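Side-chain contact in cerato-platanin-like protein (Moniliophthora perniciosa, PDB 3SUL), which is of unknown function but is a secreted member of the cerato-platanin family, with the double-psi beta-barrel fold: residues G47-D50 with T51-G54. Residues are numbered along the deposited sequence; the frame is centred on the assembly and turned at random.
Sequences GAVD and TITG
A type I beta turn running from V49 to I52, with D50 and T51 as its central residues, ends strand 45-49 of the double-psi beta barrel and starts the loop toward strand 63-68. Its closing bond runs from I52 N to V49 O, 3.0 Å long with an N-H...O angle of 157°. The donor stands above the carbonyl plane, 49° out of it, and not on a lone pair.

Beside this bond V49 packs separately against T51 and I52. CG2 of V49 lies 3.3 Å from T51 OG1, and CG1 of V49 is 3.5 Å from I52 CD1. CG1 also approaches T51 OG1, which places that oxygen against both branches of the valine; the modelled 2.9 Å between V49 CG1 and T51 OG1 is shorter than a normal van der Waals contact and doubtful in detail. T51 takes up this position because its OG1 is set between its own backbone N and carbonyl carbon (chi1 49°). The polar need of the hydroxyl is met by a hydrogen bond with Y64 OH. I52, its chain extended beyond CG1, sends CD1 to V49 CG1, and the two side chains cross at roughly a right angle. Were V49 cut back to a single methyl, as in an alanine, I52 CD1 would probably lose its apolar partner and the T51 hydroxyl both valine branches packed against it.

D50 carries its carboxylate on a different course: OD2 accepts a hydrogen bond from G86 N, tying the turn to the loop before strand 87-89. The turn thus combines one buried apolar contact, V49 with I52, with polar groups of D50 and T51 that are bonded to that loop and to strand 63-68 respectively, and this would be expected to limit the freedom of the chain where it leaves the strand.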
loop_
_atom_site.group_PDB
_atom_site.type_symbol
_atom_site.label_atom_id
_atom_site.label_comp_id
_atom_site.label_asym_id
_atom_site.label_seq_id
_atom_site.Cartn_x
_atom_site.Cartn_y
_atom_site.Cartn_z
ATOM N N GLY A 47 2.143 0.056 0.244
ATOM C CA GLY A 47 1.721 -1.322 0.335
ATOM C C GLY A 47 2.022 -2.055 -0.925
ATOM O O GLY A 47 2.264 -1.505 -2.035
ATOM N N ALA A 48 1.968 -3.390 -0.799
ATOM C CA ALA A 48 1.954 -4.173 -1.971
ATOM C C ALA A 48 0.495 -4.410 -2.388
ATOM O O ALA A 48 -0.437 -4.497 -1.551
ATOM C CB ALA A 48 2.697 -5.532 -1.780
ATOM N N VAL A 49 0.346 -4.494 -3.680
ATOM C CA VAL A 49 -0.958 -4.737 -4.296
ATOM C C VAL A 49 -0.850 -5.716 -5.415
ATOM O O VAL A 49 0.133 -5.770 -6.156
ATOM C CB VAL A 49 -1.644 -3.410 -4.758
ATOM C CG1 VAL A 49 -0.874 -2.721 -5.837
ATOM C CG2 VAL A 49 -3.069 -3.636 -5.232
ATOM N N ASP A 50 -1.895 -6.518 -5.576
ATOM C CA ASP A 50 -1.780 -7.559 -6.581
ATOM C C ASP A 50 -1.882 -7.046 -8.012
ATOM O O ASP A 50 -1.713 -7.804 -8.959
ATOM C CB ASP A 50 -2.731 -8.720 -6.276
ATOM C CG ASP A 50 -4.208 -8.298 -6.231
ATOM O OD1 ASP A 50 -4.581 -7.245 -6.819
ATOM O OD2 ASP A 50 -4.966 -9.108 -5.623
ATOM N N THR A 51 -2.135 -5.751 -8.184
ATOM C CA THR A 51 -2.085 -5.095 -9.513
ATOM C C THR A 51 -0.643 -4.848 -10.006
ATOM O O THR A 51 -0.402 -4.520 -11.169
ATOM C CB THR A 51 -2.766 -3.700 -9.508
ATOM O OG1 THR A 51 -2.275 -2.945 -8.396
ATOM C CG2 THR A 51 -4.232 -3.810 -9.334
ATOM N N ILE A 52 0.289 -4.931 -9.073
ATOM C CA ILE A 52 1.697 -4.833 -9.363
ATOM C C ILE A 52 2.234 -6.235 -9.430
ATOM O O ILE A 52 2.220 -7.004 -8.423
ATOM C CB ILE A 52 2.427 -3.990 -8.278
ATOM C CG1 ILE A 52 1.893 -2.566 -8.359
ATOM C CG2 ILE A 52 3.999 -4.046 -8.387
ATOM C CD1 ILE A 52 2.286 -1.776 -7.131
ATOM N N THR A 53 2.752 -6.529 -10.604
ATOM C CA THR A 53 3.192 -7.907 -10.951
ATOM C C THR A 53 4.668 -8.021 -11.044
ATOM O O THR A 53 5.206 -9.112 -10.880
ATOM C CB THR A 53 2.504 -8.508 -12.291
ATOM O OG1 THR A 53 2.818 -7.757 -13.465
ATOM C CG2 THR A 53 0.999 -8.548 -12.129
ATOM N N GLY A 54 5.338 -6.901 -11.323
ATOM C CA GLY A 54 6.784 -6.892 -11.302
ATOM C C GLY A 54 7.360 -5.492 -11.460
ATOM O O GLY A 54 6.633 -4.469 -11.473
#